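Local coordinates for cytochrome c-550-like protein (Thermosynechococcus elongatus, PDB 4LJI) that probably carries electrons as a low-potential cytochrome c with one covalently attached heme c, and can partially replace cytochrome c-550 of photosystem II, at residues 6-11 / 31-36; 16-21 / 121-126; 77-82 / 116-121; 86-91 / 95-100. All coordinates share one frame; numbering follows the deposited sequence.

The four contacts run from the sheet to the heme pocket of a small c-type cytochrome. Contacts 1 and 2 meet at the two-stranded antiparallel sheet of strands 17-21 and 28-32, their centres about 9 Å apart, and their segments alternate along the chain. Contacts 2 and 3, centres about 8 Å apart, both use helix 111-127 and share Ile-121; contact 3 is nested inside the loop that contact 2 closes. Contact 4, nested in turn within contact 3, lies across the chain's centre from contacts 1 and 2. Contacts 3 and 4, centres about 16 Å apart, share helix 79-87 and both touch the heme, so this helix and the loop after it help to enclose the cofactor.

Contact 1 of 4, residues 6-11 / 31-36; sequences NYVIQY and FTAVDL
Val-8 carries this contact, setting its two methyl groups against the start of helix 33-46. CG1 of Val-8 approaches Ala-33 and the side chain of Leu-36: it lies 4.2 Å from Ala-33 CB and 4.1 Å from Leu-36 CB. Val-8 CG2 packs instead on the backbone at Leu-36, 4.0 Å from its carbonyl carbon C. The division of labour follows from the valine's rotation about its first bond, which sets CG1 anti to the backbone N (chi1 169°) and CG2 beside that nitrogen. The two side chains run nearly perpendicular, and the valine methyls meet the leucine at CB, while the far end of Leu-36 is directed elsewhere, toward Val-14, Val-18 and Ala-119. No hydrogen bond joins the two segments, and all three touching residues are buried: the join is van der Waals packing of a valine on aliphatic side chains and backbone.

What positions Ala-33 and Leu-36 is the helix start. Thr-32 and Asp-35 form a capping box, in which Asp-35 N donates to Thr-32 OG1 at 3.1 Å and Thr-32 N donates to Asp-35 OD2 at 2.7 Å. The second bond is nearly straight, 175°, and reaches OD2 from the anti side, about 32° out of the carboxylate plane. On the opposing segment, a backbone hydrogen bond ties Val-8 to Val-14.

Helix 6-10 thus rests on the corner where strand 28-32 turns into helix 33-46; nearby, Tyr-7 reaches Phe-120 of helix 111-127, and Ala-33 is tied by a backbone hydrogen bond to Asp-16, just ahead of strand 17-21.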
# COMPACT_ATOMS: atom_id res chain seq x y z
N ASN A 6 -1.05 -12.98 -14.95
CA ASN A 6 -2.03 -14.06 -14.89
C ASN A 6 -3.33 -13.61 -14.25
O ASN A 6 -4.40 -14.03 -14.68
CB ASN A 6 -1.48 -15.29 -14.17
CG ASN A 6 -2.46 -16.47 -14.19
OD1 ASN A 6 -2.71 -17.06 -15.25
ND2 ASN A 6 -3.01 -16.82 -13.03
N TYR A 7 -3.24 -12.75 -13.24
CA TYR A 7 -4.44 -12.26 -12.56
C TYR A 7 -5.44 -11.65 -13.54
O TYR A 7 -6.64 -11.83 -13.41
CB TYR A 7 -4.09 -11.28 -11.44
CG TYR A 7 -5.31 -10.71 -10.74
CD1 TYR A 7 -5.90 -11.38 -9.68
CD2 TYR A 7 -5.89 -9.51 -11.15
CE1 TYR A 7 -7.01 -10.87 -9.04
CE2 TYR A 7 -6.99 -8.98 -10.51
CZ TYR A 7 -7.55 -9.67 -9.45
OH TYR A 7 -8.64 -9.17 -8.80
N VAL A 8 -4.92 -10.94 -14.53
CA VAL A 8 -5.76 -10.33 -15.56
C VAL A 8 -6.43 -11.36 -16.50
O VAL A 8 -7.61 -11.22 -16.87
CB VAL A 8 -4.94 -9.32 -16.38
CG1 VAL A 8 -5.75 -8.89 -17.63
CG2 VAL A 8 -4.49 -8.15 -15.48
N ILE A 9 -5.68 -12.37 -16.91
CA ILE A 9 -6.24 -13.42 -17.76
C ILE A 9 -7.30 -14.24 -17.01
O ILE A 9 -8.42 -14.39 -17.50
CB ILE A 9 -5.15 -14.39 -18.26
CG1 ILE A 9 -4.08 -13.61 -19.02
CG2 ILE A 9 -5.75 -15.46 -19.16
CD1 ILE A 9 -4.63 -12.84 -20.17
N GLN A 10 -6.94 -14.73 -15.83
CA GLN A 10 -7.76 -15.70 -15.09
C GLN A 10 -8.84 -15.08 -14.21
O GLN A 10 -9.94 -15.63 -14.06
CB GLN A 10 -6.86 -16.63 -14.25
CG GLN A 10 -7.62 -17.66 -13.40
CD GLN A 10 -6.69 -18.52 -12.53
OE1 GLN A 10 -5.46 -18.45 -12.65
NE2 GLN A 10 -7.28 -19.33 -11.66
N TYR A 11 -8.55 -13.93 -13.62
CA TYR A 11 -9.48 -13.35 -12.66
C TYR A 11 -10.22 -12.13 -13.20
O TYR A 11 -11.37 -11.90 -12.83
CB TYR A 11 -8.77 -13.10 -11.33
CG TYR A 11 -8.38 -14.40 -10.64
CD1 TYR A 11 -9.30 -15.43 -10.55
CD2 TYR A 11 -7.11 -14.60 -10.13
CE1 TYR A 11 -8.96 -16.64 -9.95
CE2 TYR A 11 -6.76 -15.81 -9.53
CZ TYR A 11 -7.70 -16.82 -9.44
OH TYR A 11 -7.37 -18.03 -8.84
N PHE A 31 -9.74 -1.23 -23.62
CA PHE A 31 -8.51 -1.51 -22.87
C PHE A 31 -7.99 -2.91 -23.16
O PHE A 31 -8.76 -3.88 -23.22
CB PHE A 31 -8.71 -1.35 -21.36
CG PHE A 31 -8.93 0.06 -20.94
CD1 PHE A 31 -7.86 0.87 -20.61
CD2 PHE A 31 -10.20 0.59 -20.90
CE1 PHE A 31 -8.05 2.19 -20.25
CE2 PHE A 31 -10.40 1.91 -20.53
CZ PHE A 31 -9.32 2.71 -20.21
N THR A 32 -6.68 -3.01 -23.32
CA THR A 32 -6.05 -4.30 -23.60
C THR A 32 -5.67 -4.97 -22.29
O THR A 32 -5.69 -4.34 -21.25
CB THR A 32 -4.79 -4.13 -24.45
OG1 THR A 32 -3.79 -3.43 -23.68
CG2 THR A 32 -5.10 -3.38 -25.75
N ALA A 33 -5.32 -6.25 -22.37
CA ALA A 33 -4.85 -7.01 -21.23
C ALA A 33 -3.57 -6.41 -20.64
O ALA A 33 -3.33 -6.42 -19.41
CB ALA A 33 -4.63 -8.49 -21.67
N VAL A 34 -2.73 -5.86 -21.51
CA VAL A 34 -1.53 -5.18 -21.08
C VAL A 34 -1.84 -3.88 -20.31
O VAL A 34 -1.25 -3.61 -19.27
CB VAL A 34 -0.63 -4.90 -22.28
CG1 VAL A 34 0.51 -3.97 -21.90
CG2 VAL A 34 -0.12 -6.21 -22.83
N ASP A 35 -2.82 -3.12 -20.80
CA ASP A 35 -3.31 -1.94 -20.09
C ASP A 35 -3.75 -2.31 -18.65
O ASP A 35 -3.43 -1.61 -17.72
CB ASP A 35 -4.55 -1.35 -20.76
CG ASP A 35 -4.27 -0.70 -22.12
OD1 ASP A 35 -3.17 -0.11 -22.34
OD2 ASP A 35 -5.17 -0.75 -22.98
N LEU A 36 -4.54 -3.38 -18.51
CA LEU A 36 -5.05 -3.77 -17.19
C LEU A 36 -3.94 -4.31 -16.31
O LEU A 36 -3.98 -4.12 -15.09
CB LEU A 36 -6.17 -4.79 -17.33
CG LEU A 36 -7.41 -4.29 -18.08
CD1 LEU A 36 -8.23 -5.46 -18.58
CD2 LEU A 36 -8.24 -3.41 -17.17

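Contact 2 of 4, residues 16-21 / 121-126; sequences DTVELP and ILRAAA
One methyl group of Val-18 lies over a face of the Arg-123 guanidinium. Val-18 CG2 stands 3.6 Å from Arg-123 NH1 and 3.8 Å from Arg-123 CZ, displaced from the middle of the flat group toward its rim. Rotation about the valine's first bond places CG2 anti to the backbone N and leaves CG1 between that nitrogen and the carbonyl carbon (chi1 66°). Arg-123 leaves its helix with CG anti to the backbone N, bends at the second torsion (chi2 58°), and then runs extended to the guanidinium, which it thereby carries out along the strand to Val-18. Two of its nitrogens are bonded outside these segments: NE donates to the backbone oxygen of Leu-12 and NH2 to that of Lys-13. These two bonds probably fix the group's rotation and so the face it offers to the valine.

The contact is a strand laid across a helix: the axes of strand 17-21 and helix 121-126 stand at 99°, with a closest approach of 9.5 Å. The sheet of the cytochrome is thereby packed on its C-terminal helix, 111-127, whose Ile-121 lines the heme pocket.

Leu-20, buried against Phe-31 and Ala-119, brings CD2 to 4.4 Å from Arg-123 CB, at the root of the arginine. At the C-terminal end of strand 17-21, the backbone O of Pro-21 is approached by Leu-122 CD2 of the helix, at 4.1 Å. That oxygen also accepts a backbone hydrogen bond from Ile-79.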
# COMPACT_ATOMS: atom_id res chain seq x y z
N ASP A 16 -7.63 -10.49 -24.68
CA ASP A 16 -7.40 -9.54 -25.76
C ASP A 16 -7.70 -8.11 -25.30
O ASP A 16 -6.81 -7.36 -24.89
CB ASP A 16 -8.31 -9.86 -26.96
CG ASP A 16 -8.01 -11.21 -27.59
OD1 ASP A 16 -7.61 -12.15 -26.86
OD2 ASP A 16 -8.17 -11.34 -28.82
N THR A 17 -8.96 -7.74 -25.42
CA THR A 17 -9.41 -6.42 -25.03
C THR A 17 -10.71 -6.54 -24.27
O THR A 17 -11.37 -7.57 -24.28
CB THR A 17 -9.66 -5.47 -26.24
OG1 THR A 17 -10.70 -6.02 -27.05
CG2 THR A 17 -8.39 -5.29 -27.05
N VAL A 18 -11.10 -5.44 -23.64
CA VAL A 18 -12.36 -5.35 -22.92
C VAL A 18 -12.85 -3.93 -23.18
O VAL A 18 -12.04 -3.03 -23.43
CB VAL A 18 -12.14 -5.58 -21.38
CG1 VAL A 18 -11.32 -4.45 -20.77
CG2 VAL A 18 -13.46 -5.72 -20.65
N GLU A 19 -14.17 -3.73 -23.14
CA GLU A 19 -14.74 -2.40 -23.31
C GLU A 19 -15.28 -1.89 -21.98
O GLU A 19 -16.13 -2.55 -21.37
CB GLU A 19 -15.88 -2.46 -24.33
CG GLU A 19 -15.40 -2.88 -25.69
CD GLU A 19 -14.57 -1.79 -26.33
OE1 GLU A 19 -14.83 -0.61 -26.03
OE2 GLU A 19 -13.67 -2.12 -27.12
N LEU A 20 -14.80 -0.72 -21.53
CA LEU A 20 -15.25 -0.21 -20.23
C LEU A 20 -15.91 1.15 -20.34
O LEU A 20 -15.53 1.96 -21.18
CB LEU A 20 -14.09 -0.11 -19.24
CG LEU A 20 -13.44 -1.45 -18.91
CD1 LEU A 20 -12.12 -1.20 -18.20
CD2 LEU A 20 -14.34 -2.35 -18.05
N PRO A 21 -16.93 1.39 -19.50
CA PRO A 21 -17.66 2.66 -19.56
C PRO A 21 -16.73 3.83 -19.33
O PRO A 21 -16.14 3.97 -18.25
CB PRO A 21 -18.63 2.56 -18.39
CG PRO A 21 -18.87 1.13 -18.25
CD PRO A 21 -17.58 0.44 -18.59
N ILE A 121 -9.55 -1.10 -11.61
CA ILE A 121 -10.49 -1.10 -10.50
C ILE A 121 -11.87 -1.42 -11.03
O ILE A 121 -12.61 -2.21 -10.43
CB ILE A 121 -10.53 0.27 -9.78
CG1 ILE A 121 -9.23 0.51 -9.01
CG2 ILE A 121 -11.74 0.34 -8.81
CD1 ILE A 121 -9.12 1.94 -8.52
N LEU A 122 -12.21 -0.83 -12.17
CA LEU A 122 -13.54 -0.97 -12.74
C LEU A 122 -13.80 -2.40 -13.23
O LEU A 122 -14.89 -2.96 -13.01
CB LEU A 122 -13.74 0.07 -13.84
CG LEU A 122 -15.14 0.41 -14.29
CD1 LEU A 122 -16.06 0.51 -13.08
CD2 LEU A 122 -15.06 1.73 -15.03
N ARG A 123 -12.84 -2.98 -13.93
CA ARG A 123 -12.96 -4.38 -14.33
C ARG A 123 -12.96 -5.36 -13.17
O ARG A 123 -13.71 -6.32 -13.16
CB ARG A 123 -11.90 -4.76 -15.35
CG ARG A 123 -11.97 -6.20 -15.86
CD ARG A 123 -13.30 -6.53 -16.50
NE ARG A 123 -13.21 -7.80 -17.23
CZ ARG A 123 -14.18 -8.30 -17.99
NH1 ARG A 123 -15.31 -7.61 -18.15
NH2 ARG A 123 -13.99 -9.47 -18.60
N ALA A 124 -12.11 -5.13 -12.18
CA ALA A 124 -12.10 -5.94 -11.00
C ALA A 124 -13.43 -5.93 -10.27
O ALA A 124 -13.93 -6.98 -9.85
CB ALA A 124 -10.98 -5.45 -10.06
N ALA A 125 -13.98 -4.73 -10.07
CA ALA A 125 -15.28 -4.59 -9.43
C ALA A 125 -16.36 -5.37 -10.16
O ALA A 125 -17.26 -5.97 -9.53
CB ALA A 125 -15.67 -3.09 -9.36
N ALA A 126 -16.27 -5.40 -11.48
CA ALA A 126 -17.28 -6.12 -12.24
C ALA A 126 -17.15 -7.66 -12.17
O ALA A 126 -18.17 -8.38 -12.07
CB ALA A 126 -17.29 -5.64 -13.70

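Contact 3 of 4, residues 77-82 / 116-121. With HEC (heme c), chain C.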
# COMPACT_ATOMS: atom_id res chain seq x y z
N ASP A 77 -18.37 4.72 -11.43
CA ASP A 77 -18.42 3.49 -12.22
C ASP A 77 -18.04 3.69 -13.68
O ASP A 77 -18.44 2.91 -14.55
CB ASP A 77 -19.83 2.87 -12.12
CG ASP A 77 -20.93 3.81 -12.62
OD1 ASP A 77 -20.69 4.98 -13.04
OD2 ASP A 77 -22.10 3.35 -12.60
N THR A 78 -17.26 4.75 -13.94
CA THR A 78 -16.76 5.04 -15.28
C THR A 78 -15.32 5.48 -15.19
O THR A 78 -14.88 5.89 -14.11
CB THR A 78 -17.57 6.17 -15.96
OG1 THR A 78 -17.40 7.37 -15.21
CG2 THR A 78 -19.06 5.85 -16.03
N ILE A 79 -14.57 5.39 -16.28
CA ILE A 79 -13.18 5.86 -16.29
C ILE A 79 -13.09 7.33 -15.88
O ILE A 79 -12.27 7.70 -15.04
CB ILE A 79 -12.52 5.72 -17.69
CG1 ILE A 79 -12.53 4.27 -18.16
CG2 ILE A 79 -11.05 6.20 -17.59
CD1 ILE A 79 -11.82 3.29 -17.18
N ALA A 80 -13.92 8.19 -16.50
CA ALA A 80 -13.83 9.61 -16.21
C ALA A 80 -14.13 9.93 -14.75
O ALA A 80 -13.48 10.79 -14.13
CB ALA A 80 -14.73 10.42 -17.13
N SER A 81 -15.11 9.23 -14.17
CA SER A 81 -15.50 9.52 -12.79
C SER A 81 -14.43 9.04 -11.80
O SER A 81 -14.22 9.68 -10.81
CB SER A 81 -16.88 8.94 -12.45
OG SER A 81 -16.94 7.54 -12.67
N LEU A 82 -13.76 7.95 -12.11
CA LEU A 82 -12.72 7.42 -11.18
C LEU A 82 -11.47 8.31 -11.28
O LEU A 82 -10.84 8.63 -10.28
CB LEU A 82 -12.38 5.96 -11.48
CG LEU A 82 -13.44 4.99 -10.99
CD1 LEU A 82 -13.18 3.63 -11.59
CD2 LEU A 82 -13.36 4.95 -9.50
N THR A 116 -5.54 3.71 -16.71
CA THR A 116 -5.35 2.27 -16.62
C THR A 116 -5.63 1.77 -15.20
O THR A 116 -6.10 0.65 -15.06
CB THR A 116 -3.94 1.84 -17.04
OG1 THR A 116 -3.01 2.30 -16.05
CG2 THR A 116 -3.58 2.37 -18.43
N LEU A 117 -5.35 2.58 -14.18
CA LEU A 117 -5.65 2.22 -12.78
C LEU A 117 -7.17 2.21 -12.60
O LEU A 117 -7.73 1.28 -12.02
CB LEU A 117 -4.95 3.17 -11.81
CG LEU A 117 -5.26 3.19 -10.31
CD1 LEU A 117 -5.06 1.78 -9.74
CD2 LEU A 117 -4.33 4.19 -9.61
N ALA A 118 -7.85 3.26 -13.07
CA ALA A 118 -9.31 3.24 -13.05
C ALA A 118 -9.85 2.02 -13.80
O ALA A 118 -10.79 1.37 -13.29
CB ALA A 118 -9.90 4.56 -13.64
N ALA A 119 -9.31 1.70 -14.99
CA ALA A 119 -9.80 0.53 -15.73
C ALA A 119 -9.61 -0.77 -14.92
O ALA A 119 -10.50 -1.61 -14.88
CB ALA A 119 -9.09 0.41 -17.08
N PHE A 120 -8.46 -0.92 -14.28
CA PHE A 120 -8.24 -2.09 -13.43
C PHE A 120 -9.29 -2.19 -12.33
O PHE A 120 -9.88 -3.25 -12.15
CB PHE A 120 -6.83 -2.10 -12.85
CG PHE A 120 -6.64 -3.14 -11.82
CD1 PHE A 120 -6.45 -4.47 -12.18
CD2 PHE A 120 -6.71 -2.81 -10.47
CE1 PHE A 120 -6.28 -5.48 -11.19
CE2 PHE A 120 -6.56 -3.82 -9.47
CZ PHE A 120 -6.36 -5.15 -9.85
N ILE A 121 -9.55 -1.10 -11.61
CA ILE A 121 -10.49 -1.10 -10.50
C ILE A 121 -11.87 -1.42 -11.03
O ILE A 121 -12.61 -2.21 -10.43
CB ILE A 121 -10.53 0.27 -9.78
CG1 ILE A 121 -9.23 0.51 -9.01
CG2 ILE A 121 -11.74 0.34 -8.81
CD1 ILE A 121 -9.12 1.94 -8.52
FE HEC C . -8.89 5.19 -1.61
CHA HEC C . -12.26 5.77 -1.15
CHB HEC C . -9.42 4.64 -4.97
CHC HEC C . -5.43 4.90 -2.15
CHD HEC C . -8.37 5.22 1.71
NA HEC C . -10.49 5.14 -2.81
C1A HEC C . -11.78 5.46 -2.41
C2A HEC C . -12.65 5.36 -3.57
C3A HEC C . -11.85 5.04 -4.62
C4A HEC C . -10.52 4.94 -4.19
CMA HEC C . -12.30 4.85 -6.05
CAA HEC C . -14.17 5.56 -3.62
CBA HEC C . -14.90 4.25 -3.24
CGA HEC C . -16.41 4.35 -3.28
O1A HEC C . -17.00 5.39 -3.70
O2A HEC C . -17.10 3.35 -2.90
NB HEC C . -7.64 4.82 -3.24
C1B HEC C . -8.09 4.68 -4.50
C2B HEC C . -6.98 4.46 -5.35
C3B HEC C . -5.83 4.56 -4.61
C4B HEC C . -6.30 4.77 -3.23
CMB HEC C . -7.06 4.26 -6.85
CAB HEC C . -4.43 4.41 -5.06
CBB HEC C . -4.04 5.45 -5.89
NC HEC C . -7.20 5.07 -0.44
C1C HEC C . -5.90 4.98 -0.86
C2C HEC C . -5.10 4.81 0.28
C3C HEC C . -5.92 4.90 1.38
C4C HEC C . -7.25 5.08 0.93
CMC HEC C . -3.60 4.61 0.27
CAC HEC C . -5.45 4.73 2.79
CBC HEC C . -4.56 5.58 3.34
ND HEC C . -10.08 5.43 -0.06
C1D HEC C . -9.66 5.47 1.21
C2D HEC C . -10.77 5.79 2.10
C3D HEC C . -11.86 5.92 1.32
C4D HEC C . -11.42 5.68 -0.04
CMD HEC C . -10.71 5.91 3.61
CAD HEC C . -13.25 6.29 1.78
CBD HEC C . -13.43 7.79 1.51
CGD HEC C . -14.59 8.65 1.96
O1D HEC C . -15.79 8.26 1.94
O2D HEC C . -14.33 9.82 2.35
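Ala-118 lies with its methyl group directed at helix 79-87, where Leu-82 receives it: the two CB atoms are 3.6 Å apart. Beyond that first touch the leucine divides its branches. Leu-82 CD1 settles over the alanine, 3.7 Å from Ala-118 O, whereas CD2 of Leu-82 turns to the heme and meets its methyl carbon CMA at 3.6 Å. One side chain therefore touches helix 111-127 with one branch and the heme with the other.

Ile-79 reaches the neighbouring residue, Ala-119, with the end of its chain. CG1 lies beside its own backbone N (chi1 -59°) and the second torsion folds the chain again, bringing Ile-79 CD1 over the backbone of Ala-119, 3.7 Å from its N and 4.0 Å from its CB. The small alanine side chains are consistent with the close approach, in which the CA atoms of Ile-79 and Ala-118 are 5.7 Å apart.

At the start of helix 79-87, Thr-78 occupies the N-cap position, and its O accepts from Leu-82 N at 3.1 Å.

From the other helix, Ile-121 CD1 reaches the heme methyl CMB at 3.5 Å, and Leu-117 CD2 touches the same methyl. Both helices thus present aliphatic side chains to the porphyrin edge, forming part of the apolar heme pocket of a cytochrome c.

Contact 4 of 4, residues 86-91 / 95-100. With HEC (heme c), chain C.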
# COMPACT_ATOMS: atom_id res chain seq x y z
N GLN A 86 -9.76 10.51 -8.25
CA GLN A 86 -8.40 10.34 -7.75
C GLN A 86 -7.62 11.65 -7.77
O GLN A 86 -6.70 11.85 -6.98
CB GLN A 86 -7.67 9.22 -8.48
CG GLN A 86 -6.88 8.38 -7.46
CD GLN A 86 -7.78 7.81 -6.40
OE1 GLN A 86 -8.79 7.21 -6.72
NE2 GLN A 86 -7.41 7.97 -5.13
N ARG A 87 -7.99 12.54 -8.69
CA ARG A 87 -7.31 13.83 -8.75
C ARG A 87 -7.62 14.68 -7.52
O ARG A 87 -6.79 15.49 -7.05
CB ARG A 87 -7.69 14.54 -10.04
CG ARG A 87 -7.08 13.91 -11.28
CD ARG A 87 -5.57 14.02 -11.29
NE ARG A 87 -5.00 13.56 -12.55
CZ ARG A 87 -3.88 12.87 -12.67
NH1 ARG A 87 -3.16 12.53 -11.60
NH2 ARG A 87 -3.48 12.52 -13.88
N SER A 88 -8.84 14.52 -7.01
CA SER A 88 -9.30 15.28 -5.85
C SER A 88 -10.35 14.48 -5.10
O SER A 88 -11.54 14.63 -5.36
CB SER A 88 -9.93 16.61 -6.30
OG SER A 88 -10.24 17.41 -5.17
N PRO A 89 -9.92 13.59 -4.18
CA PRO A 89 -10.92 12.71 -3.54
C PRO A 89 -12.00 13.44 -2.76
O PRO A 89 -11.72 14.42 -2.06
CB PRO A 89 -10.05 11.82 -2.63
CG PRO A 89 -8.72 11.76 -3.35
CD PRO A 89 -8.54 13.16 -3.90
N LYS A 90 -13.25 12.98 -2.89
CA LYS A 90 -14.37 13.61 -2.25
C LYS A 90 -15.04 12.67 -1.25
O LYS A 90 -14.78 11.45 -1.23
CB LYS A 90 -15.41 14.03 -3.31
CG LYS A 90 -14.93 15.05 -4.36
CD LYS A 90 -14.86 16.46 -3.77
CE LYS A 90 -14.32 17.43 -4.80
NZ LYS A 90 -12.86 17.23 -4.91
N SER A 91 -15.95 13.22 -0.45
CA SER A 91 -16.76 12.37 0.43
C SER A 91 -17.74 11.53 -0.38
O SER A 91 -17.98 11.81 -1.56
CB SER A 91 -17.49 13.20 1.50
OG SER A 91 -18.38 14.13 0.92
N SER A 95 -20.22 15.95 -1.39
CA SER A 95 -20.40 17.33 -0.94
C SER A 95 -19.14 17.96 -0.36
O SER A 95 -19.04 19.19 -0.30
CB SER A 95 -21.54 17.43 0.09
OG SER A 95 -21.20 16.73 1.28
N GLU A 96 -18.19 17.14 0.06
CA GLU A 96 -17.01 17.62 0.78
C GLU A 96 -15.70 16.97 0.31
O GLU A 96 -15.72 15.86 -0.24
CB GLU A 96 -17.22 17.41 2.29
CG GLU A 96 -16.20 18.10 3.19
CD GLU A 96 -16.11 19.59 2.93
OE1 GLU A 96 -17.15 20.23 2.64
OE2 GLU A 96 -14.98 20.13 3.01
N GLU A 97 -14.57 17.65 0.50
CA GLU A 97 -13.26 17.10 0.16
C GLU A 97 -12.80 16.04 1.17
O GLU A 97 -12.84 16.30 2.37
CB GLU A 97 -12.20 18.20 0.15
CG GLU A 97 -12.55 19.40 -0.70
CD GLU A 97 -12.18 19.21 -2.14
OE1 GLU A 97 -11.81 18.08 -2.53
OE2 GLU A 97 -12.26 20.20 -2.90
N SER A 98 -12.34 14.88 0.69
CA SER A 98 -11.79 13.85 1.59
C SER A 98 -10.25 13.84 1.60
O SER A 98 -9.60 13.90 0.56
CB SER A 98 -12.32 12.46 1.22
OG SER A 98 -11.55 11.45 1.85
N TYR A 99 -9.69 13.73 2.80
CA TYR A 99 -8.24 13.65 2.94
C TYR A 99 -7.87 12.25 3.43
O TYR A 99 -6.72 11.98 3.81
CB TYR A 99 -7.75 14.71 3.93
CG TYR A 99 -8.33 16.08 3.67
CD1 TYR A 99 -7.70 16.97 2.82
CD2 TYR A 99 -9.51 16.48 4.28
CE1 TYR A 99 -8.23 18.22 2.58
CE2 TYR A 99 -10.05 17.72 4.04
CZ TYR A 99 -9.41 18.59 3.19
OH TYR A 99 -9.95 19.84 2.96
N SER A 100 -8.84 11.35 3.41
CA SER A 100 -8.65 9.99 3.94
C SER A 100 -8.16 8.99 2.88
O SER A 100 -7.66 7.91 3.21
CB SER A 100 -9.97 9.48 4.51
OG SER A 100 -10.45 10.35 5.52
FE HEC C . -8.89 5.19 -1.61
CHA HEC C . -12.26 5.77 -1.15
CHB HEC C . -9.42 4.64 -4.97
CHC HEC C . -5.43 4.90 -2.15
CHD HEC C . -8.37 5.22 1.71
NA HEC C . -10.49 5.14 -2.81
C1A HEC C . -11.78 5.46 -2.41
C2A HEC C . -12.65 5.36 -3.57
C3A HEC C . -11.85 5.04 -4.62
C4A HEC C . -10.52 4.94 -4.19
CMA HEC C . -12.30 4.85 -6.05
CAA HEC C . -14.17 5.56 -3.62
CBA HEC C . -14.90 4.25 -3.24
CGA HEC C . -16.41 4.35 -3.28
O1A HEC C . -17.00 5.39 -3.70
O2A HEC C . -17.10 3.35 -2.90
NB HEC C . -7.64 4.82 -3.24
C1B HEC C . -8.09 4.68 -4.50
C2B HEC C . -6.98 4.46 -5.35
C3B HEC C . -5.83 4.56 -4.61
C4B HEC C . -6.30 4.77 -3.23
CMB HEC C . -7.06 4.26 -6.85
CAB HEC C . -4.43 4.41 -5.06
CBB HEC C . -4.04 5.45 -5.89
NC HEC C . -7.20 5.07 -0.44
C1C HEC C . -5.90 4.98 -0.86
C2C HEC C . -5.10 4.81 0.28
C3C HEC C . -5.92 4.90 1.38
C4C HEC C . -7.25 5.08 0.93
CMC HEC C . -3.60 4.61 0.27
CAC HEC C . -5.45 4.73 2.79
CBC HEC C . -4.56 5.58 3.34
ND HEC C . -10.08 5.43 -0.06
C1D HEC C . -9.66 5.47 1.21
C2D HEC C . -10.77 5.79 2.10
C3D HEC C . -11.86 5.92 1.32
C4D HEC C . -11.42 5.68 -0.04
CMD HEC C . -10.71 5.91 3.61
CAD HEC C . -13.25 6.29 1.78
CBD HEC C . -13.43 7.79 1.51
CGD HEC C . -14.59 8.65 1.96
O1D HEC C . -15.79 8.26 1.94
O2D HEC C . -14.33 9.82 2.35
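This is a backbone pairing across a tight loop, with one isolated beta bridge, in the chain that leaves helix 79-87 beside the heme and leads to the axial ligand Cys-101. Lys-90 and Glu-97 are the bridged pair. Flanking backbone bonds hold it: Ser-98 N donates to Pro-89 O at 2.9 Å, and Ser-91 N donates to Glu-96 O at 2.7 Å. Ser-91 OG, which also bonds to Asp-93, accepts from Glu-96 N.

Outside this backbone pairing, the side chains of Lys-90 and Glu-97 run alongside one another in the same direction. The lysine chain bends at the second and fourth torsions (both -76°) and curls its amino group back, so that Lys-90 NZ makes a salt bridge of 2.7 Å to Glu-97 OE1, met from above the carboxylate plane. NZ also donates to Ser-88 O, so the ammonium group binds both segments.

On the heme side, the amide of Gln-86 lies against the porphyrin, with Gln-86 OE1 3.2 Å from the heme methine carbon CHB, while its NE2 is held by the backbone oxygen of Arg-102. Ser-98 OG accepts from Ser-100 N, an ST turn. The same Ser-98 OG makes a weak hydrogen bond of 3.3 Å to the heme propionate oxygen O2D.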